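Local atomic coordinates of Ice-binding protein (Flavobacteriaceae bacterium, PDB entry 5UYT), a protein that probably binds to ice crystals and restrains their growth, as expected of a bacterial antifreeze protein built from two ice-binding-like beta-solenoid domains. Residues 338-352 with 365-379. Residues are numbered along the deposited sequence; the frame is centred on the assembly and turned at random.
Sequences IKINGALSTTVNASV and WKVDGAVDLNDYTKF
I338 and W365 start two stacked runs of chain in parallel register: the axes of strands 338-340 and 365-367 approach to 4.7 Å at 8°, and 344-346 and 371-373 run the same way, 13° apart. Backbone hydrogen bonds climb between the runs, among them I340 N to K366 O (2.7 Å) and V352 N to K378 O. Both runs turn at matching points, glycines G342 and G369 and the type II turns 347-350 and 374-377, so they read as successive coils of the right-handed beta-helix of the ice-binding family. Inside the coil, I338 CD1 sits over one face of the W365 indole, 3.6 Å from the centroid of its six-membered ring, while F379 CZ covers the opposite face. V352 CG2 lies over the F379 ring, 4.0 Å from its centroid, with L373 CD2 on the other side; W365 NE1 hydrogen-bonds to K380 O. On the outer face beside helix 270-288, the K366 chain, bent twice (chi2 -81°, then chi3), brings NZ above the carbonyl plane of I340 O at 3.2 Å; that oxygen also accepts D368 N. At the far corner T346 OG1 takes N374 N (2.9 Å) and donates to T347 O, and N374 ND2 donates to T346 O (3.0 Å), which lies close to the N374 amide plane. Water 1 joins T346 N to D372 O where the strands part; water 2 links A350 O and Y376 O.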
ATOM      1  N   ILE A 338      -2.225   4.916 -10.255  1.00 18.05           N
ATOM      2  CA  ILE A 338      -0.762   5.127 -10.067  1.00 17.40           C
ATOM      3  C   ILE A 338      -0.290   6.042 -11.192  1.00 18.29           C
ATOM      4  O   ILE A 338      -0.278   5.642 -12.357  1.00 18.11           O
ATOM      5  CB  ILE A 338      -0.002   3.771 -10.069  1.00 17.09           C
ATOM      6  CG1 ILE A 338      -0.520   2.948  -8.862  1.00 17.18           C
ATOM      7  CG2 ILE A 338       1.518   4.000  -9.913  1.00 17.76           C
ATOM      8  CD1 ILE A 338      -0.065   1.507  -8.827  1.00 19.53           C
ATOM      9  N   LYS A 339       0.004   7.296 -10.858  1.00 18.63           N
ATOM     10  CA  LYS A 339       0.445   8.279 -11.849  1.00 19.39           C
ATOM     11  C   LYS A 339       1.975   8.252 -11.840  1.00 19.73           C
ATOM     12  O   LYS A 339       2.598   8.389 -10.773  1.00 20.01           O
ATOM     13  CB  LYS A 339      -0.018   9.698 -11.445  1.00 21.28           C
ATOM     14  CG  LYS A 339      -1.522   9.872 -11.311  1.00 21.97           C
ATOM     15  CD  LYS A 339      -1.903  11.355 -11.205  1.00 24.30           C
ATOM     16  CE  LYS A 339      -1.529  11.887  -9.838  1.00 25.54           C
ATOM     17  NZ  LYS A 339      -1.906  13.327  -9.734  1.00 26.44           N
ATOM     18  N   ILE A 340       2.586   8.133 -13.014  1.00 18.81           N
ATOM     19  CA  ILE A 340       4.064   8.072 -13.106  1.00 19.12           C
ATOM     20  C   ILE A 340       4.518   9.220 -14.010  1.00 20.49           C
ATOM     21  O   ILE A 340       4.065   9.308 -15.170  1.00 21.05           O
ATOM     22  CB  ILE A 340       4.518   6.678 -13.661  1.00 17.60           C
ATOM     23  CG1 ILE A 340       4.168   5.564 -12.667  1.00 17.50           C
ATOM     24  CG2 ILE A 340       6.014   6.707 -14.000  1.00 18.54           C
ATOM     25  CD1 ILE A 340       4.429   4.145 -13.217  1.00 16.73           C
ATOM     26  N   ASN A 341       5.358  10.124 -13.481  1.00 20.54           N
ATOM     27  CA  ASN A 341       5.844  11.257 -14.253  1.00 22.68           C
ATOM     28  C   ASN A 341       7.204  10.893 -14.871  1.00 22.75           C
ATOM     29  O   ASN A 341       8.283  11.364 -14.427  1.00 22.71           O
ATOM     30  CB  ASN A 341       5.891  12.510 -13.358  1.00 25.26           C
ATOM     31  CG  ASN A 341       6.301  13.756 -14.112  1.00 28.92           C
ATOM     32  OD1 ASN A 341       6.218  13.806 -15.343  1.00 29.04           O
ATOM     33  ND2 ASN A 341       6.739  14.779 -13.376  1.00 31.27           N
ATOM     34  N   GLY A 342       7.133  10.042 -15.890  1.00 20.82           N
ATOM     35  CA  GLY A 342       8.308   9.583 -16.632  1.00 21.05           C
ATOM     36  C   GLY A 342       8.022   8.186 -17.169  1.00 19.87           C
ATOM     37  O   GLY A 342       6.887   7.722 -17.109  1.00 19.11           O
ATOM     38  N   ALA A 343       9.056   7.502 -17.659  1.00 20.21           N
ATOM     39  CA  ALA A 343       8.910   6.158 -18.220  1.00 19.60           C
ATOM     40  C   ALA A 343       8.739   5.104 -17.124  1.00 19.26           C
ATOM     41  O   ALA A 343       9.163   5.314 -15.969  1.00 19.59           O
ATOM     42  CB  ALA A 343      10.131   5.804 -19.061  1.00 20.34           C
ATOM     43  N   LEU A 344       8.121   3.990 -17.491  1.00 17.44           N
ATOM     44  CA  LEU A 344       7.991   2.839 -16.598  1.00 17.30           C
ATOM     45  C   LEU A 344       8.783   1.669 -17.187  1.00 17.19           C
ATOM     46  O   LEU A 344       8.615   1.347 -18.370  1.00 17.16           O
ATOM     47  CB  LEU A 344       6.512   2.412 -16.456  1.00 17.02           C
ATOM     48  CG  LEU A 344       6.301   1.065 -15.750  1.00 16.62           C
ATOM     49  CD1 LEU A 344       6.860   1.093 -14.309  1.00 15.92           C
ATOM     50  CD2 LEU A 344       4.821   0.642 -15.770  1.00 17.06           C
ATOM     51  N   SER A 345       9.641   1.044 -16.381  1.00 17.00           N
ATOM     52  CA  SER A 345      10.340  -0.175 -16.813  1.00 17.47           C
ATOM     53  C   SER A 345      10.279  -1.150 -15.646  1.00 16.96           C
ATOM     54  O   SER A 345       9.875  -0.772 -14.544  1.00 16.65           O
ATOM     55  CB  SER A 345      11.802   0.121 -17.204  1.00 18.72           C
ATOM     56  OG  SER A 345      12.536   0.626 -16.081  1.00 19.32           O
ATOM     57  N   THR A 346      10.666  -2.404 -15.880  1.00 15.99           N
ATOM     58  CA  THR A 346      10.579  -3.419 -14.813  1.00 15.98           C
ATOM     59  C   THR A 346      11.784  -4.336 -14.868  1.00 15.92           C
ATOM     60  O   THR A 346      12.484  -4.412 -15.894  1.00 16.29           O
ATOM     61  CB  THR A 346       9.287  -4.296 -14.875  1.00 15.41           C
ATOM     62  OG1 THR A 346       9.418  -5.336 -15.857  1.00 15.87           O
ATOM     63  CG2 THR A 346       8.006  -3.468 -15.216  1.00 15.88           C
ATOM     64  N   THR A 347      11.965  -5.090 -13.794  1.00 15.12           N
ATOM     65  CA  THR A 347      12.875  -6.237 -13.829  1.00 14.35           C
ATOM     66  C   THR A 347      12.192  -7.435 -14.505  1.00 14.22           C
ATOM     67  O   THR A 347      10.945  -7.482 -14.620  1.00 14.51           O
ATOM     68  CB  THR A 347      13.305  -6.643 -12.419  1.00 14.74           C
ATOM     69  OG1 THR A 347      12.175  -6.981 -11.637  1.00 14.53           O
ATOM     70  CG2 THR A 347      14.075  -5.460 -11.725  1.00 15.20           C
ATOM     71  N   VAL A 348      12.985  -8.413 -14.936  1.00 13.95           N
ATOM     72  CA  VAL A 348      12.384  -9.720 -15.265  1.00 13.72           C
ATOM     73  C   VAL A 348      11.637 -10.250 -14.034  1.00 13.91           C
ATOM     74  O   VAL A 348      11.987  -9.921 -12.883  1.00 14.28           O
ATOM     75  CB  VAL A 348      13.402 -10.749 -15.812  1.00 14.26           C
ATOM     76  CG1 VAL A 348      14.081 -10.183 -17.067  1.00 14.14           C
ATOM     77  CG2 VAL A 348      14.464 -11.126 -14.747  1.00 14.84           C
ATOM     78  N   ASN A 349      10.579 -11.022 -14.271  1.00 14.01           N
ATOM     79  CA  ASN A 349       9.797 -11.650 -13.186  1.00 14.59           C
ATOM     80  C   ASN A 349       9.122 -10.627 -12.268  1.00 15.01           C
ATOM     81  O   ASN A 349       8.684 -11.003 -11.160  1.00 15.68           O
ATOM     82  CB  ASN A 349      10.689 -12.533 -12.274  1.00 15.53           C
ATOM     83  CG  ASN A 349      11.065 -13.887 -12.858  1.00 16.53           C
ATOM     84  OD1 ASN A 349      12.096 -14.509 -12.421  1.00 19.11           O
ATOM     85  ND2 ASN A 349      10.248 -14.410 -13.726  1.00 15.92           N
ATOM     86  N   ALA A 350       9.000  -9.363 -12.701  1.00 14.30           N
ATOM     87  CA  ALA A 350       8.288  -8.397 -11.846  1.00 14.86           C
ATOM     88  C   ALA A 350       6.798  -8.786 -11.782  1.00 15.17           C
ATOM     89  O   ALA A 350       6.309  -9.544 -12.632  1.00 14.47           O
ATOM     90  CB  ALA A 350       8.463  -6.957 -12.366  1.00 14.23           C
ATOM     91  N   SER A 351       6.071  -8.271 -10.777  1.00 14.74           N
ATOM     92  CA  SER A 351       4.674  -8.650 -10.649  1.00 14.36           C
ATOM     93  C   SER A 351       3.866  -7.576  -9.977  1.00 14.95           C
ATOM     94  O   SER A 351       4.395  -6.797  -9.164  1.00 15.75           O
ATOM     95  CB  SER A 351       4.487 -10.025  -9.925  1.00 14.92           C
ATOM     96  OG  SER A 351       5.015 -10.016  -8.584  1.00 14.64           O
ATOM     97  N   VAL A 352       2.589  -7.561 -10.328  1.00 15.17           N
ATOM     98  CA  VAL A 352       1.578  -6.762  -9.630  1.00 15.73           C
ATOM     99  C   VAL A 352       0.632  -7.798  -9.044  1.00 16.33           C
ATOM    100  O   VAL A 352       0.063  -8.607  -9.790  1.00 16.56           O
ATOM    101  CB  VAL A 352       0.828  -5.836 -10.615  1.00 16.26           C
ATOM    102  CG1 VAL A 352      -0.271  -5.033  -9.894  1.00 15.59           C
ATOM    103  CG2 VAL A 352       1.829  -4.918 -11.344  1.00 15.94           C
ATOM    104  N   TRP A 365      -2.893   2.820 -14.445  1.00 17.19           N
ATOM    105  CA  TRP A 365      -1.542   3.357 -14.397  1.00 16.90           C
ATOM    106  C   TRP A 365      -1.487   4.442 -15.461  1.00 17.93           C
ATOM    107  O   TRP A 365      -1.739   4.163 -16.648  1.00 18.92           O
ATOM    108  CB  TRP A 365      -0.530   2.279 -14.795  1.00 16.63           C
ATOM    109  CG  TRP A 365      -0.558   1.022 -13.948  1.00 15.86           C
ATOM    110  CD1 TRP A 365      -1.472  -0.006 -14.020  1.00 15.98           C
ATOM    111  CD2 TRP A 365       0.387   0.657 -12.945  1.00 16.46           C
ATOM    112  NE1 TRP A 365      -1.146  -0.981 -13.100  1.00 16.15           N
ATOM    113  CE2 TRP A 365      -0.010  -0.596 -12.428  1.00 16.06           C
ATOM    114  CE3 TRP A 365       1.525   1.291 -12.403  1.00 16.45           C
ATOM    115  CZ2 TRP A 365       0.695  -1.244 -11.401  1.00 16.82           C
ATOM    116  CZ3 TRP A 365       2.243   0.633 -11.394  1.00 16.94           C
ATOM    117  CH2 TRP A 365       1.831  -0.637 -10.916  1.00 17.17           C
ATOM    118  N   LYS A 366      -1.172   5.673 -15.052  1.00 18.06           N
ATOM    119  CA  LYS A 366      -1.018   6.768 -16.001  1.00 19.29           C
ATOM    120  C   LYS A 366       0.479   6.994 -16.172  1.00 18.92           C
ATOM    121  O   LYS A 366       1.114   7.453 -15.212  1.00 18.77           O
ATOM    122  CB  LYS A 366      -1.681   8.012 -15.395  1.00 20.74           C
ATOM    123  CG  LYS A 366      -1.808   9.246 -16.313  1.00 24.62           C
ATOM    124  CD  LYS A 366      -0.527  10.076 -16.412  1.00 27.77           C
ATOM    125  CE  LYS A 366       0.063  10.513 -15.071  1.00 29.29           C
ATOM    126  NZ  LYS A 366       1.420  11.119 -15.260  1.00 31.02           N
ATOM    127  N   VAL A 367       1.046   6.683 -17.345  1.00 18.50           N
ATOM    128  CA  VAL A 367       2.508   6.762 -17.502  1.00 17.77           C
ATOM    129  C   VAL A 367       2.886   7.847 -18.531  1.00 18.36           C
ATOM    130  O   VAL A 367       2.572   7.752 -19.723  1.00 18.53           O
ATOM    131  CB  VAL A 367       3.095   5.388 -17.945  1.00 17.25           C
ATOM    132  CG1 VAL A 367       4.617   5.516 -18.055  1.00 17.38           C
ATOM    133  CG2 VAL A 367       2.662   4.295 -16.942  1.00 16.23           C
ATOM    134  N   ASP A 368       3.530   8.908 -18.055  1.00 19.34           N
ATOM    135  CA  ASP A 368       3.906   9.992 -18.952  1.00 21.09           C
ATOM    136  C   ASP A 368       5.291   9.703 -19.527  1.00 21.35           C
ATOM    137  O   ASP A 368       6.293  10.335 -19.163  1.00 20.44           O
ATOM    138  CB  ASP A 368       3.881  11.351 -18.241  1.00 23.07           C
ATOM    139  CG  ASP A 368       4.132  12.500 -19.181  1.00 26.94           C
ATOM    140  OD1 ASP A 368       3.933  12.354 -20.407  1.00 28.03           O
ATOM    141  OD2 ASP A 368       4.526  13.597 -18.699  1.00 28.33           O
ATOM    142  N   GLY A 369       5.323   8.712 -20.416  1.00 20.58           N
ATOM    143  CA  GLY A 369       6.548   8.283 -21.056  1.00 20.74           C
ATOM    144  C   GLY A 369       6.431   6.875 -21.614  1.00 19.75           C
ATOM    145  O   GLY A 369       5.333   6.318 -21.733  1.00 19.63           O
ATOM    146  N   ALA A 370       7.581   6.306 -21.976  1.00 19.61           N
ATOM    147  CA  ALA A 370       7.639   4.923 -22.502  1.00 19.01           C
ATOM    148  C   ALA A 370       7.249   3.894 -21.444  1.00 18.35           C
ATOM    149  O   ALA A 370       7.310   4.161 -20.225  1.00 18.20           O
ATOM    150  CB  ALA A 370       9.053   4.635 -23.024  1.00 19.57           C
ATOM    151  N   VAL A 371       6.804   2.731 -21.911  1.00 17.01           N
ATOM    152  CA  VAL A 371       6.419   1.613 -21.006  1.00 16.25           C
ATOM    153  C   VAL A 371       7.176   0.382 -21.496  1.00 16.27           C
ATOM    154  O   VAL A 371       7.070   0.034 -22.666  1.00 16.11           O
ATOM    155  CB  VAL A 371       4.901   1.350 -21.074  1.00 16.05           C
ATOM    156  CG1 VAL A 371       4.508   0.091 -20.270  1.00 15.55           C
ATOM    157  CG2 VAL A 371       4.121   2.581 -20.556  1.00 16.58           C
ATOM    158  N   ASP A 372       7.944  -0.243 -20.620  1.00 15.66           N
ATOM    159  CA  ASP A 372       8.680  -1.455 -21.011  1.00 16.35           C
ATOM    160  C   ASP A 372       8.434  -2.500 -19.936  1.00 15.97           C
ATOM    161  O   ASP A 372       8.818  -2.300 -18.761  1.00 16.24           O
ATOM    162  CB  ASP A 372      10.155  -1.134 -21.137  1.00 17.99           C
ATOM    163  CG  ASP A 372      10.961  -2.305 -21.674  1.00 19.37           C
ATOM    164  OD1 ASP A 372      10.601  -3.463 -21.394  1.00 18.83           O
ATOM    165  OD2 ASP A 372      11.962  -2.048 -22.379  1.00 22.16           O
ATOM    166  N   LEU A 373       7.713  -3.550 -20.292  1.00 14.53           N
ATOM    167  CA  LEU A 373       7.420  -4.639 -19.326  1.00 14.47           C
ATOM    168  C   LEU A 373       8.405  -5.748 -19.617  1.00 14.14           C
ATOM    169  O   LEU A 373       8.411  -6.278 -20.736  1.00 14.66           O
ATOM    170  CB  LEU A 373       5.956  -5.137 -19.451  1.00 14.86           C
ATOM    171  CG  LEU A 373       4.941  -3.996 -19.195  1.00 14.91           C
ATOM    172  CD1 LEU A 373       3.566  -4.634 -19.257  1.00 14.82           C
ATOM    173  CD2 LEU A 373       5.159  -3.326 -17.820  1.00 15.72           C
ATOM    174  N   ASN A 374       9.324  -6.002 -18.682  1.00 14.31           N
ATOM    175  CA  ASN A 374      10.444  -6.949 -18.938  1.00 14.06           C
ATOM    176  C   ASN A 374       9.970  -8.419 -18.899  1.00 13.77           C
ATOM    177  O   ASN A 374       8.847  -8.692 -18.452  1.00 13.07           O
ATOM    178  CB  ASN A 374      11.539  -6.682 -17.891  1.00 14.62           C
ATOM    179  CG  ASN A 374      12.931  -6.901 -18.429  1.00 15.27           C
ATOM    180  OD1 ASN A 374      13.128  -7.632 -19.402  1.00 15.99           O
ATOM    181  ND2 ASN A 374      13.930  -6.297 -17.763  1.00 16.41           N
ATOM    182  N   ASP A 375      10.813  -9.358 -19.383  1.00 13.81           N
ATOM    183  CA  ASP A 375      10.408 -10.765 -19.600  1.00 14.13           C
ATOM    184  C   ASP A 375       9.698 -11.351 -18.372  1.00 14.06           C
ATOM    185  O   ASP A 375      10.176 -11.217 -17.236  1.00 14.19           O
ATOM    186  CB  ASP A 375      11.605 -11.685 -19.864  1.00 14.99           C
ATOM    187  CG  ASP A 375      12.529 -11.217 -21.002  1.00 16.22           C
ATOM    188  OD1 ASP A 375      12.444 -10.076 -21.497  1.00 16.04           O
ATOM    189  OD2 ASP A 375      13.392 -12.056 -21.376  1.00 18.18           O
ATOM    190  N   TYR A 376       8.602 -12.047 -18.614  1.00 13.80           N
ATOM    191  CA  TYR A 376       7.900 -12.819 -17.565  1.00 14.12           C
ATOM    192  C   TYR A 376       7.345 -11.947 -16.442  1.00 14.64           C
ATOM    193  O   TYR A 376       7.057 -12.426 -15.344  1.00 16.50           O
ATOM    194  CB  TYR A 376       8.741 -14.055 -17.081  1.00 14.38           C
ATOM    195  CG  TYR A 376       8.856 -15.034 -18.200  1.00 14.24           C
ATOM    196  CD1 TYR A 376       7.782 -15.856 -18.510  1.00 15.30           C
ATOM    197  CD2 TYR A 376       9.975 -15.030 -19.048  1.00 14.52           C
ATOM    198  CE1 TYR A 376       7.839 -16.727 -19.583  1.00 15.79           C
ATOM    199  CE2 TYR A 376      10.043 -15.907 -20.151  1.00 14.91           C
ATOM    200  CZ  TYR A 376       8.959 -16.715 -20.416  1.00 15.09           C
ATOM    201  OH  TYR A 376       8.994 -17.576 -21.504  1.00 16.71           O
ATOM    202  N   THR A 377       7.109 -10.687 -16.747  1.00 14.45           N
ATOM    203  CA  THR A 377       6.370  -9.811 -15.806  1.00 14.62           C
ATOM    204  C   THR A 377       4.875 -10.168 -15.796  1.00 15.33           C
ATOM    205  O   THR A 377       4.321 -10.514 -16.833  1.00 14.97           O
ATOM    206  CB  THR A 377       6.608  -8.355 -16.178  1.00 14.75           C
ATOM    207  OG1 THR A 377       7.999  -8.069 -15.879  1.00 14.92           O
ATOM    208  CG2 THR A 377       5.671  -7.418 -15.409  1.00 15.17           C
ATOM    209  N   LYS A 378       4.275 -10.166 -14.607  1.00 14.84           N
ATOM    210  CA  LYS A 378       2.845 -10.440 -14.453  1.00 15.56           C
ATOM    211  C   LYS A 378       2.227  -9.102 -14.095  1.00 15.68           C
ATOM    212  O   LYS A 378       2.291  -8.657 -12.923  1.00 16.38           O
ATOM    213  CB  LYS A 378       2.576 -11.511 -13.370  1.00 17.15           C
ATOM    214  CG  LYS A 378       3.140 -12.874 -13.777  1.00 19.71           C
ATOM    215  CD  LYS A 378       2.859 -13.958 -12.745  1.00 25.53           C
ATOM    216  CE  LYS A 378       3.214 -15.320 -13.360  1.00 28.22           C
ATOM    217  NZ  LYS A 378       3.073 -16.347 -12.303  1.00 32.41           N
ATOM    218  N   PHE A 379       1.653  -8.445 -15.096  1.00 14.56           N
ATOM    219  CA  PHE A 379       1.166  -7.078 -14.912  1.00 15.93           C
ATOM    220  C   PHE A 379      -0.356  -7.080 -14.810  1.00 16.07           C
ATOM    221  O   PHE A 379      -1.024  -7.930 -15.441  1.00 15.72           O
ATOM    222  CB  PHE A 379       1.648  -6.126 -16.052  1.00 17.10           C
ATOM    223  CG  PHE A 379       1.873  -4.687 -15.575  1.00 19.06           C
ATOM    224  CD1 PHE A 379       3.040  -4.369 -14.881  1.00 20.45           C
ATOM    225  CD2 PHE A 379       0.904  -3.700 -15.759  1.00 23.07           C
ATOM    226  CE1 PHE A 379       3.266  -3.080 -14.371  1.00 23.38           C
ATOM    227  CE2 PHE A 379       1.117  -2.409 -15.252  1.00 21.52           C
ATOM    228  CZ  PHE A 379       2.285  -2.106 -14.566  1.00 21.98           C
TER
HETATM  229  O   HOH W   1      11.821  -3.084 -18.543  1.00 19.57           O
HETATM  230  O   HOH W   2       6.306 -12.484 -12.641  1.00 31.01           O